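Local coordinates for hydrazine synthase subunit alpha (Candidatus Kuenenia stuttgartiensis, PDB 5C2V), which forms part of the complex that makes hydrazine from nitric oxide and ammonium, and condenses hydroxylamine with ammonia in the second half-reaction, at residues R250-C260 and I272-T283. Residues are numbered along the deposited sequence; the frame is centred on the assembly and turned at random.
Sequences RAGGEGRVMIC and IYGNCDGEIGGT. With ZN (zinc ion), chain B; HEC (heme c), chain C.
I259 and Y273 form an antiparallel hydrogen-bonded pair between the last two strands, 256-262 and 270-273, of a four-stranded sheet in the six-bladed beta-propeller domain, and a classic beta bulge places both I272 and Y273 opposite I259. The carbonyl O of I259 therefore accepts two bonds, from I272 N on an in-plane lone pair and from Y273 N tilted out of that plane, while I259 N returns a bond to Y273 O (2.9 Å). Past the bulge, G274 has a positive phi (106°) that would jam a side chain against the preceding carbonyl, and the chain turns off toward the heme c. N275 CB rests against M258 SD (3.5 Å), a soft, polarisable neighbour; with CG anti to the backbone N (chi1 -164°), the N275 amide serves the heme, ND2 donating to propionate oxygen O2A (3.0 Å). That propionate also binds the zinc ion, as do C276 SG, a thiolate donor suited to this metal, H560 and a water. R250, long enough to cross from its loop, gives two weak hydrogen bonds to N275 O and sets NH1 at O2D of the other heme propionate, whose charge it probably balances. R256 runs its CD over G274 O (3.3 Å), and A251 CB lies over one face of its guanidinium. R256 NH2 ends in a long salt bridge to D277 OD1 (3.9 Å), the guanidinium and carboxylate planes standing 81° apart.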
loop_
_atom_site.group_PDB
_atom_site.type_symbol
_atom_site.label_atom_id
_atom_site.label_comp_id
_atom_site.label_asym_id
_atom_site.label_seq_id
_atom_site.Cartn_x
_atom_site.Cartn_y
_atom_site.Cartn_z
ATOM N N ARG D 250 -4.161 10.961 6.482
ATOM C CA ARG D 250 -5.002 10.186 5.571
ATOM C C ARG D 250 -4.257 9.585 4.383
ATOM O O ARG D 250 -3.384 10.223 3.793
ATOM C CB ARG D 250 -6.132 11.068 5.039
ATOM C CG ARG D 250 -7.255 10.307 4.375
ATOM C CD ARG D 250 -8.176 11.232 3.601
ATOM N NE ARG D 250 -7.995 11.088 2.159
ATOM C CZ ARG D 250 -8.521 10.102 1.439
ATOM N NH1 ARG D 250 -9.261 9.173 2.028
ATOM N NH2 ARG D 250 -8.308 10.043 0.132
ATOM N N ALA D 251 -4.616 8.345 4.056
ATOM C CA ALA D 251 -4.094 7.634 2.891
ATOM C C ALA D 251 -2.573 7.554 2.895
ATOM O O ALA D 251 -1.911 8.130 2.031
ATOM C CB ALA D 251 -4.583 8.292 1.607
ATOM N N GLY D 252 -2.026 6.838 3.872
ATOM C CA GLY D 252 -0.590 6.676 3.988
ATOM C C GLY D 252 0.134 7.988 4.217
ATOM O O GLY D 252 1.334 8.098 3.963
ATOM N N GLY D 253 -0.600 8.989 4.693
ATOM C CA GLY D 253 -0.027 10.290 4.978
ATOM C C GLY D 253 0.110 11.192 3.765
ATOM O O GLY D 253 0.401 12.379 3.907
ATOM N N GLU D 254 -0.064 10.631 2.573
ATOM C CA GLU D 254 0.064 11.413 1.345
ATOM C C GLU D 254 -1.259 11.880 0.726
ATOM O O GLU D 254 -1.251 12.637 -0.245
ATOM C CB GLU D 254 0.851 10.606 0.311
ATOM C CG GLU D 254 2.297 10.367 0.711
ATOM C CD GLU D 254 3.005 9.390 -0.204
ATOM O OE1 GLU D 254 2.346 8.453 -0.701
ATOM O OE2 GLU D 254 4.221 9.561 -0.427
ATOM N N GLY D 255 -2.387 11.445 1.282
ATOM C CA GLY D 255 -3.688 11.821 0.748
ATOM C C GLY D 255 -3.935 11.316 -0.667
ATOM O O GLY D 255 -3.130 10.559 -1.208
ATOM N N ARG D 256 -5.046 11.737 -1.270
ATOM C CA ARG D 256 -5.362 11.345 -2.649
ATOM C C ARG D 256 -6.116 12.437 -3.406
ATOM O O ARG D 256 -6.798 13.258 -2.802
ATOM C CB ARG D 256 -6.186 10.053 -2.673
ATOM C CG ARG D 256 -5.369 8.771 -2.570
ATOM C CD ARG D 256 -6.243 7.537 -2.744
ATOM N NE ARG D 256 -6.866 7.114 -1.493
ATOM C CZ ARG D 256 -6.377 6.167 -0.697
ATOM N NH1 ARG D 256 -5.257 5.535 -1.025
ATOM N NH2 ARG D 256 -7.011 5.848 0.424
ATOM N N VAL D 257 -5.994 12.439 -4.731
ATOM C CA VAL D 257 -6.760 13.362 -5.565
ATOM C C VAL D 257 -7.889 12.614 -6.266
ATOM O O VAL D 257 -7.649 11.792 -7.148
ATOM C CB VAL D 257 -5.875 14.062 -6.614
ATOM C CG1 VAL D 257 -6.721 14.951 -7.514
ATOM C CG2 VAL D 257 -4.788 14.874 -5.931
ATOM N N MET D 258 -9.122 12.910 -5.868
ATOM C CA MET D 258 -10.284 12.160 -6.328
ATOM C C MET D 258 -11.130 12.925 -7.337
ATOM O O MET D 258 -11.189 14.153 -7.315
ATOM C CB MET D 258 -11.164 11.763 -5.142
ATOM C CG MET D 258 -11.885 12.932 -4.485
ATOM S SD MET D 258 -13.268 12.420 -3.447
ATOM C CE MET D 258 -13.694 13.966 -2.652
ATOM N N ILE D 259 -11.772 12.187 -8.234
ATOM C CA ILE D 259 -12.792 12.758 -9.097
ATOM C C ILE D 259 -14.136 12.681 -8.385
ATOM O O ILE D 259 -14.538 11.611 -7.920
ATOM C CB ILE D 259 -12.873 12.031 -10.447
ATOM C CG1 ILE D 259 -11.520 12.082 -11.154
ATOM C CG2 ILE D 259 -13.953 12.646 -11.322
ATOM C CD1 ILE D 259 -11.516 11.381 -12.485
ATOM N N CYS D 260 -14.821 13.817 -8.287
ATOM C CA CYS D 260 -16.101 13.870 -7.591
ATOM C C CYS D 260 -17.070 14.855 -8.241
ATOM O O CYS D 260 -16.727 15.532 -9.214
ATOM C CB CYS D 260 -15.886 14.242 -6.122
ATOM S SG CYS D 260 -15.084 15.841 -5.868
ATOM N N ILE D 272 -16.801 10.276 -6.691
ATOM C CA ILE D 272 -17.072 9.456 -7.865
ATOM C C ILE D 272 -16.038 8.340 -7.966
ATOM O O ILE D 272 -16.389 7.163 -7.900
ATOM C CB ILE D 272 -17.082 10.288 -9.161
ATOM C CG1 ILE D 272 -18.256 11.268 -9.150
ATOM C CG2 ILE D 272 -17.171 9.382 -10.378
ATOM C CD1 ILE D 272 -19.614 10.598 -9.097
ATOM N N TYR D 273 -14.768 8.699 -8.137
ATOM C CA TYR D 273 -13.721 7.679 -8.185
ATOM C C TYR D 273 -12.364 8.170 -7.680
ATOM O O TYR D 273 -11.985 9.319 -7.903
ATOM C CB TYR D 273 -13.573 7.150 -9.614
ATOM C CG TYR D 273 -12.752 5.884 -9.718
ATOM C CD1 TYR D 273 -13.288 4.654 -9.357
ATOM C CD2 TYR D 273 -11.443 5.916 -10.183
ATOM C CE1 TYR D 273 -12.543 3.492 -9.452
ATOM C CE2 TYR D 273 -10.690 4.759 -10.280
ATOM C CZ TYR D 273 -11.246 3.551 -9.914
ATOM O OH TYR D 273 -10.501 2.398 -10.009
ATOM N N GLY D 274 -11.638 7.286 -7.000
ATOM C CA GLY D 274 -10.250 7.542 -6.651
ATOM C C GLY D 274 -9.909 7.887 -5.210
ATOM O O GLY D 274 -8.732 8.024 -4.879
ATOM N N ASN D 275 -10.912 8.051 -4.351
ATOM C CA ASN D 275 -10.645 8.438 -2.964
ATOM C C ASN D 275 -10.625 7.298 -1.943
ATOM O O ASN D 275 -10.278 7.513 -0.781
ATOM C CB ASN D 275 -11.676 9.475 -2.514
ATOM C CG ASN D 275 -11.254 10.212 -1.258
ATOM O OD1 ASN D 275 -10.316 11.008 -1.278
ATOM N ND2 ASN D 275 -11.944 9.946 -0.155
ATOM N N CYS D 276 -10.965 6.085 -2.365
ATOM C CA CYS D 276 -11.194 5.010 -1.401
ATOM C C CYS D 276 -10.238 3.829 -1.559
ATOM O O CYS D 276 -9.694 3.593 -2.640
ATOM C CB CYS D 276 -12.644 4.524 -1.500
ATOM S SG CYS D 276 -13.888 5.734 -0.953
ATOM N N ASP D 277 -10.039 3.094 -0.467
ATOM C CA ASP D 277 -9.169 1.923 -0.461
ATOM C C ASP D 277 -9.648 0.864 -1.448
ATOM O O ASP D 277 -10.840 0.567 -1.523
ATOM C CB ASP D 277 -9.084 1.320 0.944
ATOM C CG ASP D 277 -8.477 2.274 1.953
ATOM O OD1 ASP D 277 -7.233 2.333 2.045
ATOM O OD2 ASP D 277 -9.245 2.961 2.661
ATOM N N GLY D 278 -8.711 0.299 -2.201
ATOM C CA GLY D 278 -9.027 -0.736 -3.167
ATOM C C GLY D 278 -9.124 -0.206 -4.584
ATOM O O GLY D 278 -9.023 -0.965 -5.547
ATOM N N GLU D 279 -9.324 1.102 -4.711
ATOM C CA GLU D 279 -9.454 1.735 -6.019
ATOM C C GLU D 279 -8.095 1.982 -6.674
ATOM O O GLU D 279 -7.078 2.121 -5.996
ATOM C CB GLU D 279 -10.241 3.040 -5.894
ATOM C CG GLU D 279 -11.689 2.820 -5.481
ATOM C CD GLU D 279 -12.419 4.107 -5.161
ATOM O OE1 GLU D 279 -11.787 5.182 -5.215
ATOM O OE2 GLU D 279 -13.628 4.042 -4.853
ATOM N N ILE D 280 -8.097 2.032 -8.002
ATOM C CA ILE D 280 -6.871 2.080 -8.792
ATOM C C ILE D 280 -6.292 3.496 -8.912
ATOM O O ILE D 280 -7.030 4.482 -8.927
ATOM C CB ILE D 280 -7.126 1.496 -10.206
ATOM C CG1 ILE D 280 -7.742 0.100 -10.090
ATOM C CG2 ILE D 280 -5.845 1.434 -11.030
ATOM C CD1 ILE D 280 -7.992 -0.578 -11.418
ATOM N N GLY D 281 -4.966 3.578 -8.994
ATOM C CA GLY D 281 -4.267 4.829 -9.225
ATOM C C GLY D 281 -3.482 5.398 -8.056
ATOM O O GLY D 281 -2.578 6.203 -8.264
ATOM N N GLY D 282 -3.800 4.973 -6.836
ATOM C CA GLY D 282 -3.010 5.362 -5.680
ATOM C C GLY D 282 -2.863 6.862 -5.483
ATOM O O GLY D 282 -3.851 7.584 -5.344
ATOM N N THR D 283 -1.616 7.323 -5.465
ATOM C CA THR D 283 -1.305 8.733 -5.248
ATOM C C THR D 283 -1.250 9.539 -6.545
ATOM O O THR D 283 -0.900 10.719 -6.527
ATOM C CB THR D 283 0.041 8.905 -4.517
ATOM O OG1 THR D 283 1.075 8.237 -5.250
ATOM C CG2 THR D 283 -0.035 8.331 -3.112
HETATM ZN ZN ZN B . -13.940 6.594 1.163
HETATM FE FE HEC C . -18.102 10.123 5.778
HETATM C CHA HEC C . -15.252 9.794 3.856
HETATM C CHB HEC C . -19.353 12.366 3.507
HETATM C CHC HEC C . -20.771 10.773 7.871
HETATM C CHD HEC C . -16.766 8.055 8.164
HETATM N NA HEC C . -17.431 10.923 4.013
HETATM C C1A HEC C . -16.221 10.658 3.402
HETATM C C2A HEC C . -16.145 11.447 2.193
HETATM C C3A HEC C . -17.270 12.160 2.092
HETATM C C4A HEC C . -18.105 11.845 3.236
HETATM C CMA HEC C . -17.629 13.146 0.960
HETATM C CAA HEC C . -14.957 11.457 1.206
HETATM C CBA HEC C . -15.258 10.550 0.016
HETATM C CGA HEC C . -15.303 9.105 0.441
HETATM O O1A HEC C . -16.283 8.403 0.082
HETATM O O2A HEC C . -14.364 8.650 1.142
HETATM N NB HEC C . -19.704 11.454 5.766
HETATM C C1B HEC C . -20.135 12.062 4.600
HETATM C C2B HEC C . -21.555 12.315 4.731
HETATM C C3B HEC C . -21.951 11.885 5.930
HETATM C C4B HEC C . -20.795 11.330 6.610
HETATM C CMB HEC C . -22.457 12.980 3.669
HETATM C CAB HEC C . -23.396 11.962 6.474
HETATM C CBB HEC C . -23.454 12.933 7.674
HETATM N NC HEC C . -18.694 9.483 7.650
HETATM C C1C HEC C . -19.776 9.959 8.367
HETATM C C2C HEC C . -19.733 9.366 9.689
HETATM C C3C HEC C . -18.577 8.708 9.802
HETATM C C4C HEC C . -17.932 8.708 8.501
HETATM C CMC HEC C . -20.672 9.729 10.860
HETATM C CAC HEC C . -18.086 7.968 11.066
HETATM C CBC HEC C . -16.819 8.664 11.609
HETATM N ND HEC C . -16.287 9.094 5.983
HETATM C C1D HEC C . -15.976 8.273 7.061
HETATM C C2D HEC C . -14.679 7.675 6.846
HETATM C C3D HEC C . -14.208 8.218 5.492
HETATM C C4D HEC C . -15.266 9.090 5.039
HETATM C CMD HEC C . -13.941 6.695 7.783
HETATM C CAD HEC C . -12.883 7.917 4.761
HETATM C CBD HEC C . -11.733 8.491 5.580
HETATM C CGD HEC C . -10.428 8.180 4.902
HETATM O O1D HEC C . -9.368 8.406 5.538
HETATM O O2D HEC C . -10.447 7.702 3.738
HETATM O O HOH W 1 -4.621 10.558 -5.899
HETATM O O HOH W 2 -12.034 6.336 2.010
#